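Local atomic coordinates of ribosomal protein L11 methyltransferase (PDB entry 3GRZ), a protein that probably methylates lysine side chains of ribosomal protein L11 with S-adenosyl-L-methionine as methyl donor, the present chain being its C-terminal catalytic, Rossmann-like domain. Residues L74-H79 against E101-N106; S117-V122 against I142-S147. All coordinates share one frame; numbering follows the deposited sequence.

Interaction 1 (L74-H79 against E101-N106); sequences LAIAAH and ENAALN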
# COMPACT_ATOMS: atom_id res chain seq x y z
N LEU B 74 13.20 0.25 7.28
CA LEU B 74 12.70 1.04 6.16
C LEU B 74 13.80 1.40 5.16
O LEU B 74 13.56 1.39 3.95
CB LEU B 74 11.96 2.27 6.64
CG LEU B 74 10.75 2.09 7.57
CD1 LEU B 74 10.15 3.44 7.94
CD2 LEU B 74 9.68 1.16 6.97
N ALA B 75 15.01 1.68 5.65
CA ALA B 75 16.16 1.93 4.76
C ALA B 75 16.45 0.69 3.92
O ALA B 75 16.67 0.79 2.71
CB ALA B 75 17.41 2.34 5.57
N ILE B 76 16.41 -0.48 4.56
CA ILE B 76 16.64 -1.75 3.87
C ILE B 76 15.56 -2.04 2.81
O ILE B 76 15.85 -2.43 1.69
CB ILE B 76 16.75 -2.92 4.89
CG1 ILE B 76 18.04 -2.78 5.70
CG2 ILE B 76 16.69 -4.30 4.20
CD1 ILE B 76 18.00 -3.52 7.05
N ALA B 77 14.30 -1.85 3.19
CA ALA B 77 13.19 -2.05 2.29
C ALA B 77 13.24 -1.10 1.10
O ALA B 77 13.00 -1.51 -0.03
CB ALA B 77 11.91 -1.86 3.03
N ALA B 78 13.57 0.17 1.35
CA ALA B 78 13.73 1.14 0.28
C ALA B 78 14.81 0.70 -0.70
O ALA B 78 14.61 0.79 -1.91
CB ALA B 78 14.05 2.53 0.85
N HIS B 79 15.94 0.20 -0.17
CA HIS B 79 17.06 -0.27 -1.02
C HIS B 79 16.60 -1.41 -1.91
O HIS B 79 16.86 -1.42 -3.12
CB HIS B 79 18.26 -0.69 -0.15
CG HIS B 79 19.47 -1.08 -0.94
ND1 HIS B 79 19.63 -2.34 -1.49
CD2 HIS B 79 20.58 -0.38 -1.27
CE1 HIS B 79 20.79 -2.39 -2.12
NE2 HIS B 79 21.38 -1.22 -2.00
N GLU B 101 24.26 -3.96 10.67
CA GLU B 101 24.23 -5.42 10.82
C GLU B 101 23.00 -6.05 10.17
O GLU B 101 23.12 -7.08 9.50
CB GLU B 101 24.38 -5.83 12.30
CG GLU B 101 25.74 -5.41 12.91
CD GLU B 101 26.13 -6.15 14.21
OE1 GLU B 101 25.47 -7.14 14.59
OE2 GLU B 101 27.13 -5.72 14.84
N ASN B 102 21.83 -5.43 10.35
CA ASN B 102 20.61 -5.88 9.65
C ASN B 102 20.75 -5.74 8.13
O ASN B 102 20.35 -6.65 7.40
CB ASN B 102 19.35 -5.18 10.17
CG ASN B 102 18.92 -5.66 11.56
OD1 ASN B 102 19.10 -6.82 11.92
ND2 ASN B 102 18.34 -4.76 12.34
N ALA B 103 21.34 -4.64 7.65
CA ALA B 103 21.60 -4.51 6.19
C ALA B 103 22.44 -5.68 5.67
O ALA B 103 22.09 -6.32 4.67
CB ALA B 103 22.26 -3.18 5.85
N ALA B 104 23.53 -5.96 6.39
CA ALA B 104 24.48 -7.02 6.06
C ALA B 104 23.83 -8.40 6.05
O ALA B 104 24.13 -9.21 5.18
CB ALA B 104 25.66 -7.00 7.03
N LEU B 105 22.92 -8.65 6.99
CA LEU B 105 22.13 -9.90 6.99
C LEU B 105 21.32 -10.07 5.72
O LEU B 105 20.95 -11.19 5.34
CB LEU B 105 21.17 -9.97 8.19
CG LEU B 105 21.73 -10.24 9.59
CD1 LEU B 105 20.63 -9.98 10.61
CD2 LEU B 105 22.34 -11.66 9.72
N ASN B 106 21.02 -8.95 5.06
CA ASN B 106 20.27 -9.00 3.82
C ASN B 106 21.15 -8.79 2.59
O ASN B 106 20.64 -8.58 1.50
CB ASN B 106 19.10 -8.01 3.89
CG ASN B 106 18.07 -8.43 4.92
OD1 ASN B 106 17.32 -9.39 4.71
ND2 ASN B 106 18.05 -7.74 6.06
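Ile76, on helix 73-80, reaches across to Asn102 and Ala103 of helix 93-105 and to Asn106 just after it. The two helices are successive beta-alpha-beta crossovers of the Rossmann-like fold, linking parallel strands 63-67, 85-90 and 112-115. In segment 74-79, Leu74 and Ala75 face other parts of the fold: Leu74 lies on Ala50 and Met51 of helix 44-57, and Ala75 on Val86 and Ala88 of strand 85-90. Ile76 then carries the contact with both branches. With CG1 beside the backbone N (chi1 -69°) and the chain nearly extended beyond it, CD1 comes to rest against the opposing backbone, 3.6 Å from Ala103 N. It also lies 3.8 Å from Asn102 CB. Lower on the same branch, CG1 is 4.2 Å from Ala103 CB. The other branch, CG2, meets Asn106 ND2 at 4.1 Å, the two side chains crossing at about a right angle. Ala77 turns to Ile31 and Met51. The amide of Asn106 folds back on the helix that precedes it: ND2 donates to Asn102 O over 2.9 Å in a bent bond (N-H...O 134°), from above the carbonyl plane (35° out of it), while OD1 accepts from Arg32 N. Asn102 points its CB at Ile76 but sends its amide elsewhere, OD1 to Asp34 N and ND2 to Ser71 O. Across the segments the contact is therefore purely van der Waals. The asparagines border Ile76 with their amides satisfied, while tying the end of helix 93-105 and the residue after it to residues at and just beyond strand 29-33.

Interaction 2 (S117-V122 against I142-S147); sequences SLLADV and IPQLDS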
# COMPACT_ATOMS: atom_id res chain seq x y z
N SER B 117 20.90 13.95 14.73
CA SER B 117 19.53 14.22 15.12
C SER B 117 18.75 14.83 13.96
O SER B 117 19.09 15.92 13.48
CB SER B 117 19.50 15.14 16.34
OG SER B 117 18.18 15.31 16.80
N LEU B 118 17.71 14.12 13.53
CA LEU B 118 16.85 14.52 12.41
C LEU B 118 17.66 14.71 11.14
O LEU B 118 18.28 13.76 10.67
CB LEU B 118 15.98 15.73 12.76
CG LEU B 118 15.03 15.44 13.93
CD1 LEU B 118 14.30 16.69 14.35
CD2 LEU B 118 14.05 14.33 13.57
N LEU B 119 17.67 15.93 10.59
CA LEU B 119 18.47 16.20 9.41
C LEU B 119 19.52 17.29 9.64
O LEU B 119 19.96 17.93 8.67
CB LEU B 119 17.57 16.55 8.20
CG LEU B 119 16.71 15.41 7.64
CD1 LEU B 119 15.62 15.97 6.73
CD2 LEU B 119 17.53 14.35 6.92
N ALA B 120 19.92 17.45 10.90
CA ALA B 120 21.04 18.32 11.26
C ALA B 120 22.30 17.82 10.59
O ALA B 120 22.64 16.63 10.66
CB ALA B 120 21.22 18.39 12.77
N ASP B 121 22.97 18.72 9.87
CA ASP B 121 24.25 18.41 9.27
C ASP B 121 24.15 17.41 8.12
O ASP B 121 25.16 16.82 7.71
CB ASP B 121 25.23 17.92 10.34
CG ASP B 121 25.59 19.01 11.35
OD1 ASP B 121 26.25 19.99 10.96
OD2 ASP B 121 25.20 18.87 12.53
N VAL B 122 22.94 17.23 7.59
CA VAL B 122 22.77 16.43 6.38
C VAL B 122 22.77 17.39 5.21
O VAL B 122 21.89 18.25 5.09
CB VAL B 122 21.48 15.59 6.41
CG1 VAL B 122 21.31 14.87 5.09
CG2 VAL B 122 21.52 14.59 7.55
N ILE B 142 9.42 18.57 10.65
CA ILE B 142 8.65 19.29 9.62
C ILE B 142 9.37 20.54 9.04
O ILE B 142 9.56 20.60 7.82
CB ILE B 142 7.16 19.52 10.04
CG1 ILE B 142 6.37 18.20 9.98
CG2 ILE B 142 6.50 20.55 9.13
CD1 ILE B 142 5.07 18.17 10.79
N PRO B 143 9.85 21.49 9.90
CA PRO B 143 10.53 22.68 9.33
C PRO B 143 11.88 22.42 8.65
O PRO B 143 12.41 23.33 8.00
CB PRO B 143 10.73 23.60 10.54
CG PRO B 143 9.88 23.05 11.62
CD PRO B 143 9.80 21.58 11.37
N GLN B 144 12.42 21.21 8.79
CA GLN B 144 13.67 20.83 8.15
C GLN B 144 13.47 20.20 6.77
O GLN B 144 14.43 20.07 6.02
CB GLN B 144 14.48 19.85 9.02
CG GLN B 144 14.71 20.30 10.45
CD GLN B 144 15.81 19.50 11.15
OE1 GLN B 144 16.39 18.58 10.59
NE2 GLN B 144 16.09 19.87 12.40
N LEU B 145 12.23 19.82 6.45
CA LEU B 145 11.93 19.05 5.23
C LEU B 145 12.23 19.81 3.94
O LEU B 145 12.88 19.27 3.06
CB LEU B 145 10.47 18.59 5.21
CG LEU B 145 10.00 17.52 6.20
CD1 LEU B 145 8.49 17.38 6.11
CD2 LEU B 145 10.70 16.17 5.95
N ASP B 146 11.75 21.05 3.86
CA ASP B 146 11.91 21.89 2.66
C ASP B 146 13.33 21.97 2.10
O ASP B 146 13.56 21.72 0.91
CB ASP B 146 11.39 23.31 2.94
CG ASP B 146 11.62 24.25 1.77
OD1 ASP B 146 11.06 23.99 0.68
OD2 ASP B 146 12.36 25.24 1.95
N SER B 147 14.30 22.30 2.96
CA SER B 147 15.71 22.43 2.55
C SER B 147 16.42 21.10 2.22
O SER B 147 17.55 21.11 1.72
CB SER B 147 16.51 23.20 3.60
OG SER B 147 16.45 22.55 4.87
O HOH W 1 17.78 18.25 14.16
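Gln144 reaches the loop 117-122 and meets Leu118 and Leu119 there with its carboxamide. Its chain is extended beyond CG (chi2 -165°), which carries the amide across to the loop backbone. The tight part lies around OE1, which accepts Leu119 N at 2.9 Å; the N-H...O angle is 141°, and the donor is tilted 16° from the carbonyl plane. Leu119 CB, 3.4 Å away, and Leu118 CB, at 3.6 Å, pack against the same oxygen. The Leu118 side chain crosses that of Gln144 at about a right angle, its CD1 4.1 Å from NE2. The amide's other end is the looser side: NE2 donates to a water at 2.9 Å, and that water donates to Ser117 O at 2.8 Å. One amide thus grips the loop twice, directly and through water, with both bonds acting to fix its rotation. Shortening Gln144 to an alanine removes the carboxamide, which would probably leave Leu119 N without this acceptor, break the water link to Ser117 O and open a gap beside the leucines. Two overlapping beta turns shape the loop, type II' from Ser117 to Ala120 and type II from Leu119 to Val122. It leads from edge strand 112-115 to strand 126-132, beside 63-67, where the Rossmann-like strand order 3-2-1-4-5 reverses; helix 135-145 then connects 126-132 to 153-161. Leu118 and Leu119 also rest on Leu141 of that helix, while Ile142, the next residue along, meets Phe157 of strand 153-161 and Ala171 and Leu172 of helix 165-174.

How the interactions relate
Both contacts lie in the same Rossmann-like methyltransferase domain; interaction 1 is complete before interaction 2 begins, and their nearest atoms are about 12 Å apart. They share no element: interaction 1 joins helices 73-80 and 93-105, whereas interaction 2 joins a loop to the end of helix 135-145. Interaction 1 is the more buried and rests on van der Waals contact alone between its segments, its polar groups paired within segment 101-106 or with residues beyond. Interaction 2 is partly buried, farther from the chain's centre, and depends on a side-chain-to-backbone hydrogen bond and a water. The side chains of Leu118 and Gly68, a predicted S-adenosyl-L-methionine site, are about 7 Å apart; those of Ile76 and Thr47, another, about 10 Å.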